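Local coordinates for aminoglycoside phosphotransferase (Mycobacterium smegmatis, PDB 6EF6), which phosphorylates (S)-1-amino-2-propanol, acting as the aminopropanol kinase of the aminoacetone utilization microcompartment, at residues A[96-101]-A[247-252]. Sequence-based numbering, arbitrary orientation.
Sequences DVTVPT and TITVID. With NA (sodium ion), chain D; BEZ (benzoic acid), chain B.
Val250 N donates to Thr98 O (2.9 Å, N-H...O 161°), the one direct hydrogen bond between an irregular loop and a strand in this kinase of the aminoglycoside phosphotransferase fold. The loop follows helix 78-94; strand 248-250 forms a two-stranded antiparallel hairpin with 237-239 and leads to the metal-binding aspartate. The same carbonyl also receives a CA-H...O contact from Thr249 CA at 3.4 Å. Water 1 extends the backbone link, accepting from Thr98 N and donating to Ile248 O (2.7 Å); water 2 accepts from Ile248 N and bonds weakly with Thr98 OG1. The pairing illustrates how a loop can dock on a strand by one direct bond and two bridging waters.

An apolar pair flanks the polar seam: a chi1 of -178° extends Val97 CG1 to within 3.6 Å of Val250 CG2, and helix 147-163 touches both valines. Separately, the Thr98 methyl CG2 lies 3.6 Å from the hydroxyl oxygen Thr249 OG1.

Farther along, Ile251 CG2 sits over one face of the benzoic acid ring. On that same side but displaced outward lie Ile251 CD1, 3.7 Å from C2, and Pro100 CG, 3.7 Å from C5. Asp252 N-H makes a weak hydrogen bond to benzoic acid O1, while OD2 coordinates the sodium ion, which Asp231 also binds. Pro100 CD rests 3.1 Å from Val250 O, a buried carbonyl that has no hydrogen-bond partner.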
loop_
_atom_site.group_PDB
_atom_site.type_symbol
_atom_site.label_atom_id
_atom_site.label_comp_id
_atom_site.label_asym_id
_atom_site.label_seq_id
_atom_site.Cartn_x
_atom_site.Cartn_y
_atom_site.Cartn_z
ATOM N N ASP A 96 9.206 -7.685 15.150
ATOM C CA ASP A 96 8.799 -9.060 14.904
ATOM C C ASP A 96 8.055 -9.214 13.596
ATOM O O ASP A 96 7.555 -10.304 13.305
ATOM C CB ASP A 96 7.961 -9.601 16.062
ATOM C CG ASP A 96 6.650 -8.911 16.186
ATOM O OD1 ASP A 96 6.628 -7.669 16.087
ATOM O OD2 ASP A 96 5.633 -9.613 16.384
ATOM N N VAL A 97 7.990 -8.154 12.800
ATOM C CA VAL A 97 7.408 -8.235 11.459
ATOM C C VAL A 97 8.457 -8.794 10.513
ATOM O O VAL A 97 9.596 -8.312 10.494
ATOM C CB VAL A 97 6.961 -6.846 10.978
ATOM C CG1 VAL A 97 6.310 -6.917 9.603
ATOM C CG2 VAL A 97 5.969 -6.255 11.958
ATOM N N THR A 98 8.064 -9.780 9.709
ATOM C CA THR A 98 8.924 -10.316 8.658
ATOM C C THR A 98 8.764 -9.449 7.408
ATOM O O THR A 98 7.644 -9.224 6.945
ATOM C CB THR A 98 8.516 -11.747 8.358
ATOM O OG1 THR A 98 8.561 -12.517 9.579
ATOM C CG2 THR A 98 9.419 -12.340 7.325
ATOM N N VAL A 99 9.887 -8.986 6.853
ATOM C CA VAL A 99 9.902 -8.113 5.679
ATOM C C VAL A 99 10.910 -8.620 4.650
ATOM O O VAL A 99 11.707 -9.496 4.977
ATOM C CB VAL A 99 10.197 -6.649 6.073
ATOM C CG1 VAL A 99 9.173 -6.121 7.056
ATOM C CG2 VAL A 99 11.586 -6.479 6.663
ATOM N N PRO A 100 10.958 -8.068 3.450
ATOM C CA PRO A 100 11.945 -8.538 2.468
ATOM C C PRO A 100 13.363 -8.164 2.856
ATOM O O PRO A 100 13.604 -7.155 3.520
ATOM C CB PRO A 100 11.546 -7.813 1.181
ATOM C CG PRO A 100 10.077 -7.372 1.418
ATOM C CD PRO A 100 10.076 -7.035 2.872
ATOM N N THR A 101 14.303 -8.989 2.390
ATOM C CA THR A 101 15.734 -8.757 2.550
ATOM C C THR A 101 16.337 -8.350 1.215
ATOM O O THR A 101 16.215 -9.070 0.221
ATOM C CB THR A 101 16.440 -10.019 3.030
ATOM O OG1 THR A 101 15.917 -10.408 4.313
ATOM C CG2 THR A 101 17.920 -9.769 3.180
ATOM N N THR A 247 4.609 -18.284 8.280
ATOM C CA THR A 247 5.476 -17.133 8.052
ATOM C C THR A 247 4.776 -16.141 7.134
ATOM O O THR A 247 4.409 -16.481 6.007
ATOM C CB THR A 247 6.809 -17.577 7.448
ATOM O OG1 THR A 247 7.410 -18.572 8.289
ATOM C CG2 THR A 247 7.741 -16.385 7.334
ATOM N N ILE A 248 4.533 -14.945 7.640
ATOM C CA ILE A 248 3.834 -13.902 6.905
ATOM C C ILE A 248 4.823 -12.787 6.615
ATOM O O ILE A 248 5.336 -12.151 7.546
ATOM C CB ILE A 248 2.627 -13.362 7.690
ATOM C CG1 ILE A 248 1.725 -14.547 8.063
ATOM C CG2 ILE A 248 1.860 -12.374 6.875
ATOM C CD1 ILE A 248 0.833 -14.274 9.265
ATOM N N THR A 249 5.078 -12.523 5.331
ATOM C CA THR A 249 6.010 -11.467 4.938
ATOM C C THR A 249 5.260 -10.281 4.376
ATOM O O THR A 249 4.500 -10.426 3.419
ATOM C CB THR A 249 6.995 -11.983 3.880
ATOM O OG1 THR A 249 7.636 -13.172 4.343
ATOM C CG2 THR A 249 8.083 -10.981 3.602
ATOM N N VAL A 250 5.484 -9.104 4.942
ATOM C CA VAL A 250 4.904 -7.885 4.409
ATOM C C VAL A 250 5.769 -7.414 3.255
ATOM O O VAL A 250 6.992 -7.297 3.411
ATOM C CB VAL A 250 4.849 -6.793 5.487
ATOM C CG1 VAL A 250 4.154 -5.520 4.903
ATOM C CG2 VAL A 250 4.119 -7.276 6.721
ATOM N N ILE A 251 5.152 -7.235 2.079
ATOM C CA ILE A 251 5.890 -6.831 0.893
ATOM C C ILE A 251 5.382 -5.454 0.439
ATOM O O ILE A 251 4.413 -4.892 0.973
ATOM C CB ILE A 251 5.774 -7.878 -0.240
ATOM C CG1 ILE A 251 4.344 -8.000 -0.744
ATOM C CG2 ILE A 251 6.326 -9.223 0.221
ATOM C CD1 ILE A 251 4.242 -8.584 -2.147
ATOM N N ASP A 252 6.028 -4.912 -0.597
ATOM C CA ASP A 252 5.536 -3.738 -1.319
ATOM C C ASP A 252 5.369 -2.529 -0.404
ATOM O O ASP A 252 4.297 -1.936 -0.294
ATOM C CB ASP A 252 4.231 -4.045 -2.058
ATOM C CG ASP A 252 3.835 -2.942 -3.034
ATOM O OD1 ASP A 252 4.658 -2.044 -3.272
ATOM O OD2 ASP A 252 2.694 -2.984 -3.544
HETATM NA NA NA D . 1.348 -0.782 -3.847
HETATM C C BEZ B . 7.980 -5.367 -3.605
HETATM O O1 BEZ B . 8.406 -4.511 -2.830
HETATM O O2 BEZ B . 7.336 -5.011 -4.633
HETATM C C1 BEZ B . 8.240 -6.801 -3.290
HETATM C C2 BEZ B . 7.469 -7.795 -3.864
HETATM C C3 BEZ B . 7.731 -9.126 -3.560
HETATM C C4 BEZ B . 8.749 -9.450 -2.673
HETATM C C5 BEZ B . 9.524 -8.445 -2.101
HETATM C C6 BEZ B . 9.257 -7.127 -2.405
HETATM O O HOH W 1 5.221 -10.767 9.854
HETATM O O HOH W 2 5.717 -14.141 10.206
HETATM O O HOH W 3 2.855 0.168 -2.542
HETATM O O HOH W 4 3.137 -0.884 -5.551
HETATM O O HOH W 5 0.543 0.912 -4.629
#